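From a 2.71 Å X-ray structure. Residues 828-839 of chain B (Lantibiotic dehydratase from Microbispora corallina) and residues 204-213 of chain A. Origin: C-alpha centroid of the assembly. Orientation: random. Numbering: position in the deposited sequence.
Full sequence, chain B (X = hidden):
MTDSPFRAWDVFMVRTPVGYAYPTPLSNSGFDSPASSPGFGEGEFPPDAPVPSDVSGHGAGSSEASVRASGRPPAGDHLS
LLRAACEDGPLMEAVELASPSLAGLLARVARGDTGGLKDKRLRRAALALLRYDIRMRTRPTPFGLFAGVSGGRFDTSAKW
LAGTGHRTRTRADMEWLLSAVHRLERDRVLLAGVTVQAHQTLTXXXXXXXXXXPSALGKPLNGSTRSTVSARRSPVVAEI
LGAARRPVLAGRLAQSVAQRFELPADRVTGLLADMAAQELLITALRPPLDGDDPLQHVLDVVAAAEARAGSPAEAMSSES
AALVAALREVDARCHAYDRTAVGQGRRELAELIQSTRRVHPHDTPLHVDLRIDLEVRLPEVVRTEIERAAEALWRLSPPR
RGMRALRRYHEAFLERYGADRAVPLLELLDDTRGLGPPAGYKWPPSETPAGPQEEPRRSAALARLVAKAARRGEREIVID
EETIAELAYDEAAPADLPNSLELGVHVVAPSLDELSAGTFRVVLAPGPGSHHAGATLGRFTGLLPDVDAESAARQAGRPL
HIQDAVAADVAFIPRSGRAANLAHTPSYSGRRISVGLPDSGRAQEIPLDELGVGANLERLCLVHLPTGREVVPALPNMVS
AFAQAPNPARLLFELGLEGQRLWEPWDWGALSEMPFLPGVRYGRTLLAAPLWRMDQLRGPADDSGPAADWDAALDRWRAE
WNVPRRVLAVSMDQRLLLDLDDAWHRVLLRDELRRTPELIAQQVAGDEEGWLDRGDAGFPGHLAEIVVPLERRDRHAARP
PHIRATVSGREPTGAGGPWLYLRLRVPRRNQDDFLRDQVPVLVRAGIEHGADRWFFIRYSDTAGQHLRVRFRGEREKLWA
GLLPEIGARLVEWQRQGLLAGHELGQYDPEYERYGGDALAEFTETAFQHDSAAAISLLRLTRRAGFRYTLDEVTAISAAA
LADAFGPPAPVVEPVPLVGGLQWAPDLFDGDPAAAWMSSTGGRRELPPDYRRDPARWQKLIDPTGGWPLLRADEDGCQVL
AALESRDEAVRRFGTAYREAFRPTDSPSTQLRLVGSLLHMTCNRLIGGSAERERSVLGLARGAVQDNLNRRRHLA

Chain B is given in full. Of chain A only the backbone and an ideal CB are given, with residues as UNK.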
ATOM      1  N   ARG B 828       9.330 -18.050  10.094  1.00 15.69           N
ATOM      2  CA  ARG B 828       9.242 -19.156   9.143  1.00 12.47           C
ATOM      3  C   ARG B 828      10.561 -19.875   8.933  1.00 15.53           C
ATOM      4  O   ARG B 828      10.574 -21.103   8.819  1.00 18.16           O
ATOM      5  CB  ARG B 828       8.657 -18.655   7.827  1.00 14.13           C
ATOM      6  CG  ARG B 828       8.314 -19.680   6.773  1.00 14.74           C
ATOM      7  CD  ARG B 828       7.432 -20.836   7.244  1.00 12.40           C
ATOM      8  NE  ARG B 828       8.254 -22.040   7.257  1.00 12.52           N
ATOM      9  CZ  ARG B 828       8.116 -23.056   6.422  1.00 13.80           C
ATOM     10  NH1 ARG B 828       7.145 -23.066   5.524  1.00 11.03           N
ATOM     11  NH2 ARG B 828       8.937 -24.088   6.517  1.00 18.72           N
ATOM     12  N   ARG B 829      11.666 -19.121   8.858  1.00 21.72           N
ATOM     13  CA  ARG B 829      13.006 -19.725   8.686  1.00 19.93           C
ATOM     14  C   ARG B 829      13.382 -20.647   9.832  1.00 15.95           C
ATOM     15  O   ARG B 829      14.121 -21.595   9.640  1.00 19.58           O
ATOM     16  CB  ARG B 829      14.104 -18.677   8.498  1.00 19.22           C
ATOM     17  CG  ARG B 829      14.232 -18.067   7.074  1.00 27.95           C
ATOM     18  CD  ARG B 829      15.295 -16.943   7.055  1.00 31.29           C
ATOM     19  NE  ARG B 829      15.264 -16.229   8.334  1.00 33.54           N
ATOM     20  CZ  ARG B 829      16.185 -16.370   9.285  1.00 38.90           C
ATOM     21  NH1 ARG B 829      17.221 -17.170   9.062  1.00 43.49           N
ATOM     22  NH2 ARG B 829      16.073 -15.728  10.449  1.00 32.53           N
ATOM     23  N   ASN B 830      12.857 -20.360  11.015  1.00 14.79           N
ATOM     24  CA  ASN B 830      13.156 -21.114  12.232  1.00 19.89           C
ATOM     25  C   ASN B 830      12.205 -22.305  12.533  1.00 18.02           C
ATOM     26  O   ASN B 830      12.463 -23.087  13.449  1.00 12.14           O
ATOM     27  CB  ASN B 830      13.088 -20.172  13.451  1.00 22.29           C
ATOM     28  CG  ASN B 830      14.158 -19.081  13.444  1.00 24.73           C
ATOM     29  OD1 ASN B 830      14.861 -18.866  12.457  1.00 24.88           O
ATOM     30  ND2 ASN B 830      14.274 -18.378  14.573  1.00 29.16           N
ATOM     31  N   GLN B 831      11.113 -22.438  11.778  1.00 14.54           N
ATOM     32  CA  GLN B 831      10.025 -23.292  12.232  1.00 11.91           C
ATOM     33  C   GLN B 831      10.356 -24.778  12.214  1.00 12.83           C
ATOM     34  O   GLN B 831      10.077 -25.506  13.180  1.00 12.39           O
ATOM     35  CB  GLN B 831       8.734 -23.013  11.463  1.00 11.11           C
ATOM     36  CG  GLN B 831       8.060 -21.710  11.812  1.00  9.26           C
ATOM     37  CD  GLN B 831       6.809 -21.449  10.971  1.00 10.85           C
ATOM     38  OE1 GLN B 831       6.405 -22.287  10.154  1.00  9.99           O
ATOM     39  NE2 GLN B 831       6.183 -20.295  11.182  1.00  9.27           N
ATOM     40  N   ASP B 832      10.950 -25.232  11.117  1.00 13.94           N
ATOM     41  CA  ASP B 832      11.336 -26.633  11.009  1.00 11.75           C
ATOM     42  C   ASP B 832      12.210 -27.084  12.196  1.00 10.39           C
ATOM     43  O   ASP B 832      11.960 -28.124  12.775  1.00 10.50           O
ATOM     44  CB  ASP B 832      12.016 -26.893   9.666  1.00 11.65           C
ATOM     45  CG  ASP B 832      11.062 -26.734   8.505  1.00 10.86           C
ATOM     46  OD1 ASP B 832       9.877 -26.503   8.775  1.00  8.80           O
ATOM     47  OD2 ASP B 832      11.477 -26.848   7.332  1.00 13.03           O
ATOM     48  N   ASP B 833      13.192 -26.286  12.588  1.00  9.80           N
ATOM     49  CA  ASP B 833      13.983 -26.624  13.770  1.00 15.90           C
ATOM     50  C   ASP B 833      13.152 -26.663  15.058  1.00 13.79           C
ATOM     51  O   ASP B 833      13.340 -27.541  15.908  1.00  9.54           O
ATOM     52  CB  ASP B 833      15.155 -25.653  13.958  1.00 15.54           C
ATOM     53  CG  ASP B 833      16.354 -26.027  13.121  1.00 21.93           C
ATOM     54  OD1 ASP B 833      16.423 -27.204  12.677  1.00 19.65           O
ATOM     55  OD2 ASP B 833      17.224 -25.148  12.920  1.00 25.32           O
ATOM     56  N   PHE B 834      12.264 -25.683  15.202  1.00 10.87           N
ATOM     57  CA  PHE B 834      11.391 -25.611  16.352  1.00 11.10           C
ATOM     58  C   PHE B 834      10.464 -26.873  16.404  1.00 11.58           C
ATOM     59  O   PHE B 834      10.375 -27.536  17.441  1.00  8.24           O
ATOM     60  CB  PHE B 834      10.612 -24.282  16.330  1.00  7.93           C
ATOM     61  CG  PHE B 834       9.889 -23.978  17.617  1.00 11.86           C
ATOM     62  CD1 PHE B 834      10.545 -23.329  18.663  1.00  9.85           C
ATOM     63  CD2 PHE B 834       8.550 -24.356  17.792  1.00  7.26           C
ATOM     64  CE1 PHE B 834       9.869 -23.051  19.872  1.00  8.81           C
ATOM     65  CE2 PHE B 834       7.891 -24.081  18.976  1.00  7.58           C
ATOM     66  CZ  PHE B 834       8.553 -23.423  20.029  1.00  5.55           C
ATOM     67  N   LEU B 835       9.868 -27.238  15.266  1.00  8.37           N
ATOM     68  CA  LEU B 835       9.041 -28.437  15.158  1.00  8.08           C
ATOM     69  C   LEU B 835       9.808 -29.728  15.460  1.00  6.35           C
ATOM     70  O   LEU B 835       9.275 -30.648  16.070  1.00  6.67           O
ATOM     71  CB  LEU B 835       8.434 -28.522  13.762  1.00  8.17           C
ATOM     72  CG  LEU B 835       7.391 -27.455  13.443  1.00  6.98           C
ATOM     73  CD1 LEU B 835       7.091 -27.461  11.949  1.00  6.42           C
ATOM     74  CD2 LEU B 835       6.137 -27.655  14.259  1.00  4.18           C
ATOM     75  N   ARG B 836      11.054 -29.797  15.018  1.00  8.21           N
ATOM     76  CA  ARG B 836      11.927 -30.939  15.311  1.00  9.79           C
ATOM     77  C   ARG B 836      12.304 -31.032  16.795  1.00 10.45           C
ATOM     78  O   ARG B 836      12.239 -32.109  17.383  1.00 14.56           O
ATOM     79  CB  ARG B 836      13.207 -30.912  14.441  1.00 10.92           C
ATOM     80  CG  ARG B 836      12.966 -31.256  12.957  1.00 13.36           C
ATOM     81  CD  ARG B 836      14.239 -31.463  12.133  1.00  9.99           C
ATOM     82  NE  ARG B 836      14.734 -30.182  11.678  1.00 15.56           N
ATOM     83  CZ  ARG B 836      14.614 -29.690  10.445  1.00 13.70           C
ATOM     84  NH1 ARG B 836      14.026 -30.389   9.483  1.00 10.73           N
ATOM     85  NH2 ARG B 836      15.096 -28.478  10.190  1.00 11.75           N
ATOM     86  N   ASP B 837      12.664 -29.914  17.417  1.00  9.17           N
ATOM     87  CA  ASP B 837      13.259 -29.965  18.759  1.00 10.28           C
ATOM     88  C   ASP B 837      12.373 -29.526  19.935  1.00 12.19           C
ATOM     89  O   ASP B 837      12.450 -30.110  21.020  1.00 16.02           O
ATOM     90  CB  ASP B 837      14.545 -29.151  18.796  1.00 11.42           C
ATOM     91  CG  ASP B 837      15.539 -29.607  17.770  1.00 13.86           C
ATOM     92  OD1 ASP B 837      15.477 -30.791  17.382  1.00 11.79           O
ATOM     93  OD2 ASP B 837      16.399 -28.781  17.375  1.00 21.01           O
ATOM     94  N   GLN B 838      11.556 -28.496  19.740  1.00  9.13           N
ATOM     95  CA  GLN B 838      10.816 -27.914  20.845  1.00  8.69           C
ATOM     96  C   GLN B 838       9.358 -28.407  20.933  1.00  8.95           C
ATOM     97  O   GLN B 838       8.866 -28.699  22.018  1.00 10.85           O
ATOM     98  CB  GLN B 838      10.869 -26.383  20.774  1.00 10.02           C
ATOM     99  CG  GLN B 838      12.129 -25.761  21.344  1.00  8.34           C
ATOM    100  CD  GLN B 838      13.352 -25.979  20.455  1.00 12.36           C
ATOM    101  OE1 GLN B 838      13.304 -25.778  19.239  1.00 13.15           O
ATOM    102  NE2 GLN B 838      14.458 -26.379  21.062  1.00 14.89           N
ATOM    103  N   VAL B 839       8.662 -28.501  19.805  1.00  8.43           N
ATOM    104  CA  VAL B 839       7.279 -28.946  19.831  1.00  7.50           C
ATOM    105  C   VAL B 839       7.070 -30.321  20.488  1.00 12.13           C
ATOM    106  O   VAL B 839       6.120 -30.464  21.266  1.00 11.71           O
ATOM    107  CB  VAL B 839       6.592 -28.827  18.457  1.00  6.24           C
ATOM    108  CG1 VAL B 839       5.219 -29.503  18.462  1.00  4.20           C
ATOM    109  CG2 VAL B 839       6.444 -27.373  18.105  1.00  5.56           C
TER
ATOM    110  N   UNK A 204      23.125 -17.726  17.630  1.00 20.19           N
ATOM    111  CA  UNK A 204      22.771 -18.820  18.541  1.00 16.82           C
ATOM    112  C   UNK A 204      21.270 -18.992  18.748  1.00 17.17           C
ATOM    113  O   UNK A 204      20.605 -18.097  19.254  1.00 24.51           O
ATOM    114  CB  UNK A 204      23.437 -18.589  19.899  1.00 16.82           C
ATOM    115  N   UNK A 205      20.728 -20.149  18.396  1.00 19.91           N
ATOM    116  CA  UNK A 205      19.307 -20.395  18.637  1.00 18.40           C
ATOM    117  C   UNK A 205      19.111 -21.662  19.449  1.00 19.53           C
ATOM    118  O   UNK A 205      19.274 -22.771  18.936  1.00 17.80           O
ATOM    119  CB  UNK A 205      18.545 -20.495  17.314  1.00 18.40           C
ATOM    120  N   UNK A 206      18.774 -21.486  20.722  1.00 19.80           N
ATOM    121  CA  UNK A 206      18.555 -22.603  21.621  1.00 20.23           C
ATOM    122  C   UNK A 206      19.860 -23.328  21.856  1.00 21.80           C
ATOM    123  O   UNK A 206      20.811 -22.739  22.354  1.00 22.10           O
ATOM    124  CB  UNK A 206      17.499 -23.559  21.063  1.00 20.23           C
ATOM    125  N   UNK A 207      19.907 -24.595  21.452  1.00 24.84           N
ATOM    126  CA  UNK A 207      21.106 -25.419  21.554  1.00 23.61           C
ATOM    127  C   UNK A 207      21.780 -25.598  20.200  1.00 23.50           C
ATOM    128  O   UNK A 207      22.654 -26.449  20.040  1.00 24.58           O
ATOM    129  CB  UNK A 207      20.760 -26.785  22.149  1.00 23.61           C
ATOM    130  N   UNK A 208      21.370 -24.800  19.222  1.00 25.47           N
ATOM    131  CA  UNK A 208      21.952 -24.884  17.889  1.00 22.79           C
ATOM    132  C   UNK A 208      22.714 -23.618  17.539  1.00 26.66           C
ATOM    133  O   UNK A 208      22.378 -22.508  18.003  1.00 23.93           O
ATOM    134  CB  UNK A 208      20.862 -25.145  16.847  1.00 22.79           C
ATOM    135  N   UNK A 209      23.758 -23.793  16.733  1.00 27.55           N
ATOM    136  CA  UNK A 209      24.445 -22.672  16.105  1.00 24.07           C
ATOM    137  C   UNK A 209      23.932 -22.528  14.647  1.00 22.28           C
ATOM    138  O   UNK A 209      23.839 -23.504  13.893  1.00 18.53           O
ATOM    139  CB  UNK A 209      25.961 -22.878  16.143  1.00 24.07           C
ATOM    140  N   UNK A 210      23.540 -21.315  14.272  1.00 21.42           N
ATOM    141  CA  UNK A 210      22.959 -21.096  12.954  1.00 18.53           C
ATOM    142  C   UNK A 210      23.731 -20.076  12.145  1.00 20.70           C
ATOM    143  O   UNK A 210      24.077 -19.008  12.652  1.00 22.81           O
ATOM    144  CB  UNK A 210      21.503 -20.647  13.089  1.00 18.53           C
ATOM    145  N   UNK A 211      24.037 -20.439  10.900  1.00 22.32           N
ATOM    146  CA  UNK A 211      24.582 -19.513   9.913  1.00 26.06           C
ATOM    147  C   UNK A 211      23.544 -19.251   8.818  1.00 26.72           C
ATOM    148  O   UNK A 211      23.263 -20.121   8.005  1.00 32.49           O
ATOM    149  CB  UNK A 211      25.875 -20.066   9.310  1.00 26.06           C
ATOM    150  N   UNK A 212      22.970 -18.060   8.785  1.00 28.57           N
ATOM    151  CA  UNK A 212      22.061 -17.743   7.691  1.00 35.68           C
ATOM    152  C   UNK A 212      22.912 -17.423   6.452  1.00 43.39           C
ATOM    153  O   UNK A 212      23.909 -16.702   6.543  1.00 41.74           O
ATOM    154  CB  UNK A 212      21.140 -16.576   8.054  1.00 35.68           C
ATOM    155  N   UNK A 213      22.524 -17.980   5.303  1.00 45.69           N
ATOM    156  CA  UNK A 213      23.213 -17.743   4.030  1.00 46.62           C
ATOM    157  C   UNK A 213      24.717 -18.038   4.034  1.00 45.09           C
ATOM    158  O   UNK A 213      25.547 -17.126   4.088  1.00 41.67           O
ATOM    159  CB  UNK A 213      23.003 -16.285   3.618  1.00 46.62           C
TER

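Chain B offers one side of a helix, with B:Arg829, B:Asp833, B:Arg836 and B:Asp837 directed at a hairpin whose second strand runs roughly antiparallel to it, the axes 12.0 Å apart at closest. The gap is wide, so long side chains should do most of the work, and the charges of B:Arg829, B:Asp833 and B:Asp837 favour polar or charged ends.

Position 204 points out of reach of the helix and has extended angles; almost anything that favours a strand would fit, and the residue is A:Val204.

Position 205 aims its CB toward the helix, yet the ideal CB is still 5.5 Å from B:Asn830 ND2. A long polar chain could cross that space: glutamine or glutamate to meet the amide or B:Arg829, lysine or arginine to find an amide oxygen. It is A:Arg205, whose guanidinium has B:Asn830 OD1 over one face. The fit is imperfect: A:Arg205 NE and B:Asn830 ND2, both donors, stand 3.0 Å apart without bonding, and A:Arg205 NH2 lies 3.5 Å from B:Arg829 NH2, like charge near like.

Position 206 has phi 67° and psi -118°, at the first corner of a type II' turn; the positive phi favours glycine. A CB here would sit 4.1 Å from B:Gln838 NE2, so contact alone does not exclude a small side chain. It is A:Gly206.

Position 207, the second corner, sends its CB sideways. Asparagine, aspartate, serine or threonine would suit a turn. A:Asp207, with chi1 p, brings OD1 within 4.5 Å of B:Asp837 OD2, a like-charge approach, but a water bridges the two carboxylates, donating to A:Asp207 OD2 (2.6 Å) and, weakly, to B:Asp837 OD2 (3.1 Å).

Position 208 faces B:Asp833 and B:Asp837, its ideal CB 5.4 Å from B:Asp833 OD2. Two carboxylates call for lysine or arginine. A:Arg208 passes its CD 4.1 Å from B:Asp833 OD2 and makes a long salt bridge from NE to B:Asp837 OD2 (3.7 Å); NE also donates to the same water.

Positions 209 and 211 point out of reach with extended angles; chain B sets no demand, and any good strand former would do. They are A:Ile209 and A:Leu211. Position 210 points toward the helix with nothing within 5.5 Å of its CB; a modest strand former suffices, and A:Val210 makes no close contact with the helix.

Position 212 has its ideal CB 4.1 Å from B:Arg829 NH1. A short acceptor fits, aspartate or perhaps asparagine. A:Asp212 forms a salt bridge through OD1 to B:Arg829 NH1 (2.6 Å), meeting the guanidinium at its edge, though the 124° angle leaves the hydrogen bond weak.

Position 213 leaves the strand with positive phi, out of reach; glycine or asparagine would be comfortable, but A:Cys213 is found.

Chain A 204-213: VRGDRIVLDC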
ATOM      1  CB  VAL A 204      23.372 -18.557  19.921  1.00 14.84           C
ATOM      2  CG1 VAL A 204      22.910 -19.601  20.918  1.00 14.49           C
ATOM      3  CG2 VAL A 204      24.864 -18.526  19.829  1.00 15.57           C
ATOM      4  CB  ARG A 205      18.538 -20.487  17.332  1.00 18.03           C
ATOM      5  CG  ARG A 205      18.362 -19.152  16.675  1.00 25.48           C
ATOM      6  CD  ARG A 205      17.634 -19.249  15.351  1.00 24.64           C
ATOM      7  NE  ARG A 205      17.250 -17.912  14.951  1.00 29.52           N
ATOM      8  CZ  ARG A 205      17.818 -17.250  13.948  1.00 38.72           C
ATOM      9  NH1 ARG A 205      18.768 -17.825  13.217  1.00 36.62           N
ATOM     10  NH2 ARG A 205      17.415 -16.017  13.654  1.00 44.64           N
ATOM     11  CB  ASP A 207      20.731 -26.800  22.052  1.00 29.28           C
ATOM     12  CG  ASP A 207      19.805 -27.507  21.090  1.00 40.29           C
ATOM     13  OD1 ASP A 207      18.813 -26.860  20.655  1.00 39.40           O
ATOM     14  OD2 ASP A 207      20.094 -28.670  20.726  1.00 39.42           O
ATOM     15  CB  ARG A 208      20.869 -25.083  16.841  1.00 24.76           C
ATOM     16  CG  ARG A 208      19.941 -26.248  17.101  1.00 27.76           C
ATOM     17  CD  ARG A 208      19.560 -26.917  15.796  1.00 24.66           C
ATOM     18  NE  ARG A 208      19.814 -28.341  15.936  1.00 31.88           N
ATOM     19  CZ  ARG A 208      20.402 -29.100  15.023  1.00 28.79           C
ATOM     20  NH1 ARG A 208      20.783 -28.583  13.864  1.00 23.11           N
ATOM     21  NH2 ARG A 208      20.594 -30.388  15.281  1.00 32.24           N
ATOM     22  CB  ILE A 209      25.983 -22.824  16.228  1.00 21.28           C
ATOM     23  CG1 ILE A 209      26.689 -21.512  15.901  1.00 28.44           C
ATOM     24  CG2 ILE A 209      26.496 -23.932  15.363  1.00 25.88           C
ATOM     25  CD1 ILE A 209      26.353 -20.398  16.873  1.00 27.09           C
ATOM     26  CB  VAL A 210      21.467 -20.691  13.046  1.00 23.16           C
ATOM     27  CG1 VAL A 210      20.912 -20.311  11.693  1.00 24.28           C
ATOM     28  CG2 VAL A 210      20.641 -21.837  13.627  1.00 26.96           C
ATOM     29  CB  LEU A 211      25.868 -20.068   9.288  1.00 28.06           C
ATOM     30  CG  LEU A 211      26.548 -19.239   8.177  1.00 29.35           C
ATOM     31  CD1 LEU A 211      26.984 -17.911   8.741  1.00 26.65           C
ATOM     32  CD2 LEU A 211      27.760 -19.953   7.577  1.00 25.40           C
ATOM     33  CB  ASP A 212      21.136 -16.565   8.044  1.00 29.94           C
ATOM     34  CG  ASP A 212      20.291 -16.823   9.307  1.00 43.05           C
ATOM     35  OD1 ASP A 212      19.712 -17.924   9.418  1.00 41.22           O
ATOM     36  OD2 ASP A 212      20.204 -15.927  10.191  1.00 45.38           O
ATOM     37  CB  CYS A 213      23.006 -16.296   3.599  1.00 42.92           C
ATOM     38  SG  CYS A 213      21.285 -15.844   3.593  1.00 54.78           S
TER
HETATM   39  O   HOH W   1      19.052 -29.862  18.653  1.00 29.59           O
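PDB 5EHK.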